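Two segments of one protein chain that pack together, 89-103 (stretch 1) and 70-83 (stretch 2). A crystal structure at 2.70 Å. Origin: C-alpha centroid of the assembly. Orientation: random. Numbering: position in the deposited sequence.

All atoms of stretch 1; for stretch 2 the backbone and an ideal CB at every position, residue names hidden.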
# COMPACT_ATOMS: atom_id res chain seq x y z
N HIS A 89 7.58 -20.85 -9.76
CA HIS A 89 6.92 -19.61 -10.14
C HIS A 89 7.43 -18.43 -9.30
O HIS A 89 7.64 -18.56 -8.08
CB HIS A 89 5.42 -19.74 -9.95
CG HIS A 89 4.65 -18.67 -10.66
ND1 HIS A 89 4.44 -18.68 -12.02
CD2 HIS A 89 4.04 -17.56 -10.19
CE1 HIS A 89 3.73 -17.63 -12.36
NE2 HIS A 89 3.47 -16.93 -11.27
N PHE A 90 7.59 -17.28 -9.93
CA PHE A 90 8.11 -16.13 -9.24
C PHE A 90 7.16 -14.94 -9.19
O PHE A 90 6.73 -14.45 -10.22
CB PHE A 90 9.43 -15.70 -9.89
CG PHE A 90 10.50 -16.78 -9.90
CD1 PHE A 90 10.47 -17.83 -10.82
CD2 PHE A 90 11.58 -16.72 -9.00
CE1 PHE A 90 11.48 -18.80 -10.84
CE2 PHE A 90 12.62 -17.70 -9.01
CZ PHE A 90 12.56 -18.73 -9.94
N VAL A 91 6.81 -14.48 -7.99
CA VAL A 91 5.94 -13.32 -7.86
C VAL A 91 6.78 -12.18 -7.29
O VAL A 91 7.59 -12.38 -6.38
CB VAL A 91 4.77 -13.57 -6.91
CG1 VAL A 91 3.67 -12.53 -7.15
CG2 VAL A 91 4.22 -14.95 -7.11
N SER A 92 6.62 -10.98 -7.84
CA SER A 92 7.37 -9.84 -7.33
C SER A 92 6.33 -8.83 -6.91
O SER A 92 5.21 -8.80 -7.43
CB SER A 92 8.25 -9.21 -8.42
OG SER A 92 7.64 -8.07 -9.05
N PHE A 93 6.68 -8.01 -5.94
CA PHE A 93 5.76 -6.97 -5.56
C PHE A 93 6.27 -5.71 -6.27
O PHE A 93 7.34 -5.23 -5.94
CB PHE A 93 5.76 -6.78 -4.07
CG PHE A 93 4.41 -6.95 -3.47
CD1 PHE A 93 3.92 -8.23 -3.19
CD2 PHE A 93 3.59 -5.83 -3.24
CE1 PHE A 93 2.61 -8.41 -2.68
CE2 PHE A 93 2.28 -5.98 -2.73
CZ PHE A 93 1.78 -7.28 -2.45
N ASN A 94 5.54 -5.25 -7.28
CA ASN A 94 5.87 -4.02 -8.02
C ASN A 94 6.77 -3.93 -9.23
O ASN A 94 6.88 -2.85 -9.80
CB ASN A 94 6.38 -2.92 -7.09
CG ASN A 94 5.36 -2.47 -6.13
OD1 ASN A 94 4.16 -2.61 -6.37
ND2 ASN A 94 5.81 -1.91 -5.02
N GLY A 95 7.44 -4.97 -9.65
CA GLY A 95 8.25 -4.72 -10.83
C GLY A 95 7.46 -4.89 -12.12
O GLY A 95 6.23 -5.02 -12.10
N GLU A 96 8.15 -4.89 -13.24
CA GLU A 96 7.52 -5.10 -14.54
C GLU A 96 8.07 -6.47 -14.94
O GLU A 96 9.28 -6.68 -14.95
CB GLU A 96 7.95 -3.99 -15.53
CG GLU A 96 9.49 -3.72 -15.57
CD GLU A 96 9.95 -2.66 -16.59
OE1 GLU A 96 9.74 -2.86 -17.81
OE2 GLU A 96 10.53 -1.62 -16.17
N VAL A 97 7.20 -7.41 -15.29
CA VAL A 97 7.70 -8.74 -15.64
C VAL A 97 7.04 -9.37 -16.89
O VAL A 97 5.88 -9.08 -17.19
CB VAL A 97 7.56 -9.63 -14.36
CG1 VAL A 97 6.49 -10.71 -14.52
CG2 VAL A 97 8.89 -10.18 -14.00
N LYS A 98 7.79 -10.16 -17.66
CA LYS A 98 7.23 -10.82 -18.86
C LYS A 98 7.67 -12.28 -18.86
O LYS A 98 8.86 -12.61 -18.75
CB LYS A 98 7.72 -10.15 -20.16
CG LYS A 98 8.87 -10.92 -20.83
CD LYS A 98 9.67 -10.15 -21.87
CE LYS A 98 10.95 -10.91 -22.25
NZ LYS A 98 12.01 -10.02 -22.77
N GLY A 99 6.72 -13.19 -18.96
CA GLY A 99 7.12 -14.57 -18.96
C GLY A 99 6.00 -15.45 -18.47
O GLY A 99 4.89 -14.98 -18.21
N GLU A 100 6.30 -16.73 -18.32
CA GLU A 100 5.26 -17.60 -17.90
C GLU A 100 5.28 -17.96 -16.44
O GLU A 100 4.23 -17.94 -15.83
CB GLU A 100 5.24 -18.85 -18.76
CG GLU A 100 4.27 -18.75 -19.92
CD GLU A 100 3.26 -19.90 -19.90
OE1 GLU A 100 3.71 -21.07 -19.98
OE2 GLU A 100 2.04 -19.63 -19.80
N ASN A 101 6.42 -18.27 -15.86
CA ASN A 101 6.41 -18.62 -14.43
C ASN A 101 6.82 -17.41 -13.57
O ASN A 101 7.44 -17.56 -12.51
CB ASN A 101 7.37 -19.75 -14.20
CG ASN A 101 8.74 -19.37 -14.57
OD1 ASN A 101 8.91 -18.40 -15.29
ND2 ASN A 101 9.74 -20.10 -14.08
N ILE A 102 6.46 -16.21 -14.02
CA ILE A 102 6.80 -14.98 -13.34
C ILE A 102 5.60 -14.05 -13.38
O ILE A 102 4.98 -13.89 -14.43
CB ILE A 102 8.06 -14.37 -14.00
CG1 ILE A 102 8.68 -13.32 -13.10
CG2 ILE A 102 7.73 -13.77 -15.34
CD1 ILE A 102 10.17 -13.10 -13.44
N THR A 103 5.27 -13.46 -12.24
CA THR A 103 4.15 -12.54 -12.09
C THR A 103 4.60 -11.28 -11.32
O THR A 103 5.71 -11.24 -10.77
CB THR A 103 3.05 -13.22 -11.30
OG1 THR A 103 2.65 -14.40 -12.00
CG2 THR A 103 1.82 -12.31 -11.09
N UNK A 70 9.56 -9.14 -2.09
CA UNK A 70 8.85 -7.97 -1.66
C UNK A 70 9.55 -6.69 -2.05
O UNK A 70 10.45 -6.20 -1.36
CB UNK A 70 8.65 -8.01 -0.14
N UNK A 71 9.14 -6.15 -3.18
CA UNK A 71 9.79 -4.97 -3.61
C UNK A 71 10.01 -4.95 -5.09
O UNK A 71 10.05 -5.98 -5.73
CB UNK A 71 11.12 -4.81 -2.87
N UNK A 72 10.16 -3.75 -5.63
CA UNK A 72 10.33 -3.55 -7.04
C UNK A 72 11.58 -4.17 -7.70
O UNK A 72 11.57 -4.48 -8.90
CB UNK A 72 10.34 -2.04 -7.29
N UNK A 73 12.63 -4.37 -6.91
CA UNK A 73 13.86 -4.89 -7.48
C UNK A 73 13.94 -6.39 -7.65
O UNK A 73 14.83 -6.90 -8.33
CB UNK A 73 15.03 -4.44 -6.61
N UNK A 74 13.03 -7.07 -6.98
CA UNK A 74 12.95 -8.51 -7.04
C UNK A 74 12.44 -8.96 -8.41
O UNK A 74 12.71 -10.09 -8.85
CB UNK A 74 12.05 -9.04 -5.93
N UNK A 75 11.75 -8.06 -9.09
CA UNK A 75 11.21 -8.38 -10.39
C UNK A 75 12.40 -8.53 -11.33
O UNK A 75 12.50 -9.49 -12.08
CB UNK A 75 10.23 -7.31 -10.88
N UNK A 76 13.32 -7.59 -11.27
CA UNK A 76 14.50 -7.69 -12.12
C UNK A 76 15.34 -8.91 -11.72
O UNK A 76 15.88 -9.61 -12.59
CB UNK A 76 15.33 -6.41 -12.03
N UNK A 77 15.45 -9.15 -10.42
CA UNK A 77 16.20 -10.28 -9.88
C UNK A 77 15.61 -11.59 -10.43
O UNK A 77 16.34 -12.49 -10.85
CB UNK A 77 16.17 -10.27 -8.35
N UNK A 78 14.28 -11.70 -10.40
CA UNK A 78 13.60 -12.89 -10.87
C UNK A 78 13.67 -13.03 -12.37
O UNK A 78 13.64 -14.14 -12.91
CB UNK A 78 12.14 -12.88 -10.42
N UNK A 79 13.75 -11.90 -13.06
CA UNK A 79 13.78 -11.95 -14.51
C UNK A 79 15.06 -12.53 -15.07
O UNK A 79 15.06 -13.14 -16.14
CB UNK A 79 13.57 -10.54 -15.08
N UNK A 80 16.15 -12.33 -14.36
CA UNK A 80 17.43 -12.82 -14.81
C UNK A 80 17.64 -14.24 -14.36
O UNK A 80 18.74 -14.76 -14.40
CB UNK A 80 18.56 -11.93 -14.30
N UNK A 81 16.56 -14.90 -13.94
CA UNK A 81 16.72 -16.25 -13.44
C UNK A 81 15.47 -17.14 -13.59
O UNK A 81 15.55 -18.35 -13.42
CB UNK A 81 17.12 -16.18 -11.97
N UNK A 82 14.32 -16.55 -13.95
CA UNK A 82 13.08 -17.32 -14.02
C UNK A 82 13.02 -18.35 -15.11
O UNK A 82 12.07 -19.13 -15.17
CB UNK A 82 11.90 -16.36 -14.20
N UNK A 83 14.01 -18.35 -15.99
CA UNK A 83 14.02 -19.32 -17.08
C UNK A 83 14.81 -20.57 -16.80
O UNK A 83 14.72 -21.52 -17.55
CB UNK A 83 14.58 -18.66 -18.35

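Position 70 has its CA-to-CB bond pointing away from stretch 1, with the ideal CB 5.0 Å from Phe93 CB. A small residue would leave the Phe93 ring uncovered; a long or ring-bearing one could turn back. The residue is His70: with chi1 in t, its ring presents an edge to the face of Phe93, planes at 61°, and ND1 comes 3.6 Å from Phe93 CG.

At 71, phi/psi of 140/157 would jam a CB against the preceding carbonyl, which by itself calls for glycine, and Gly71 is found.

Position 72 points sideways, its ideal CB 4.1 Å from Asn94 CB. Open space beyond admits many polar side chains. His72 takes it, and Asn94 O lies at the edge of its ring, 3.7 Å from ND1.

Position 73 points away and meets nothing, so the contact sets little restriction; it is Ala73.

The CB of 74 points toward the strand, 4.5 Å from Ser92 CB, and either a small residue or one whose end turns off would fit. Phe74, chi1 in m, leads its ring away.

Position 75 is the tightest: the ideal CB is 3.3 Å from both Ser92 OG and Gly95 CA. That leaves little room beyond a methyl, so alanine, glycine or perhaps serine would suit. Ala75 packs its CB at 3.3 Å from Gly95 CA, where stretch 1 itself has no side chain.

Positions 76 and 77 find no partner in stretch 1, and polar or large residues are equally possible; they are Glu76 and Tyr77.

At 78 the CB points toward stretch 1, 3.6 Å from Ile102 CD1 and 3.9 Å from Phe90 CB. This apolar setting favours a large hydrophobic residue. Phe78 lays one ring face over Phe90 CD2, 3.6 Å from its own CD2, while Val91 O sits at the ring edge, 3.0 Å from CE1.

Position 79 points sideways, with Val97 CG2 4.8 Å from the ideal CB, so small residues suit. Ser79 OG donates to Ala75 O (2.8 Å) and touches Val97 CG2 at 3.4 Å.

Position 80, the first to leave helical phi/psi, points away; it is Thr80.

Position 81 is sideways, and a branched apolar chain could reach Phe90. Ile81 does: CG2 lies 4.2 Å from Phe90 CE2.

Position 82 has Ile102 CD1 and Asn101 OD1 each 3.8 Å from its ideal CB, inviting a mixed-character side chain. His82 ND1 donates to Ser79 O (3.2 Å), and Asn101 ND2 donates to His82 O (2.7 Å, 159°).

Position 83 points away, leaving the choice open; it is Asn83.

Stretch 2, residues 70-83: HGHAFAEYFSTIHN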
# COMPACT_ATOMS: atom_id res chain seq x y z
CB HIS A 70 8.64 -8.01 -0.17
CG HIS A 70 7.47 -7.21 0.26
ND1 HIS A 70 6.23 -7.34 -0.34
CD2 HIS A 70 7.34 -6.27 1.22
CE1 HIS A 70 5.38 -6.52 0.25
NE2 HIS A 70 6.02 -5.86 1.20
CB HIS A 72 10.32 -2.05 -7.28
CG HIS A 72 11.01 -1.63 -8.54
ND1 HIS A 72 10.35 -1.50 -9.75
CD2 HIS A 72 12.31 -1.35 -8.79
CE1 HIS A 72 11.22 -1.16 -10.68
NE2 HIS A 72 12.42 -1.06 -10.13
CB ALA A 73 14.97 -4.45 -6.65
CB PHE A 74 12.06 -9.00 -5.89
CG PHE A 74 12.72 -8.86 -4.56
CD1 PHE A 74 12.36 -7.85 -3.68
CD2 PHE A 74 13.81 -9.68 -4.24
CE1 PHE A 74 13.08 -7.65 -2.51
CE2 PHE A 74 14.55 -9.48 -3.06
CZ PHE A 74 14.19 -8.48 -2.20
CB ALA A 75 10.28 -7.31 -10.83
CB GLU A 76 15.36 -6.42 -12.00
CG GLU A 76 16.75 -6.54 -12.59
CD GLU A 76 16.71 -6.96 -14.05
OE1 GLU A 76 15.64 -6.80 -14.70
OE2 GLU A 76 17.75 -7.45 -14.56
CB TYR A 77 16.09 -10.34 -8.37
CG TYR A 77 16.74 -9.24 -7.57
CD1 TYR A 77 16.35 -9.01 -6.25
CD2 TYR A 77 17.76 -8.46 -8.08
CE1 TYR A 77 16.95 -8.05 -5.48
CE2 TYR A 77 18.38 -7.48 -7.29
CZ TYR A 77 17.96 -7.29 -6.00
OH TYR A 77 18.55 -6.35 -5.19
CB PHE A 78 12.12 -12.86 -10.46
CG PHE A 78 11.89 -12.97 -9.00
CD1 PHE A 78 10.68 -12.59 -8.45
CD2 PHE A 78 12.87 -13.45 -8.16
CE1 PHE A 78 10.45 -12.69 -7.09
CE2 PHE A 78 12.65 -13.56 -6.80
CZ PHE A 78 11.45 -13.18 -6.26
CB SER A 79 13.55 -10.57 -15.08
OG SER A 79 12.22 -10.16 -14.81
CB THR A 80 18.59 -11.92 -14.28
OG1 THR A 80 18.39 -11.62 -12.89
CG2 THR A 80 18.66 -10.64 -15.09
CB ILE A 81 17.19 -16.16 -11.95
CG1 ILE A 81 18.13 -17.30 -11.63
CG2 ILE A 81 15.98 -16.14 -10.99
CD1 ILE A 81 18.56 -17.37 -10.17
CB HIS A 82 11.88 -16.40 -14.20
CG HIS A 82 11.67 -15.97 -15.62
ND1 HIS A 82 12.60 -15.21 -16.31
CD2 HIS A 82 10.64 -16.18 -16.47
CE1 HIS A 82 12.14 -14.96 -17.52
NE2 HIS A 82 10.95 -15.54 -17.64
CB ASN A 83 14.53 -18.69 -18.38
CG ASN A 83 13.43 -18.03 -19.16
OD1 ASN A 83 12.33 -18.57 -19.26
ND2 ASN A 83 13.72 -16.86 -19.73
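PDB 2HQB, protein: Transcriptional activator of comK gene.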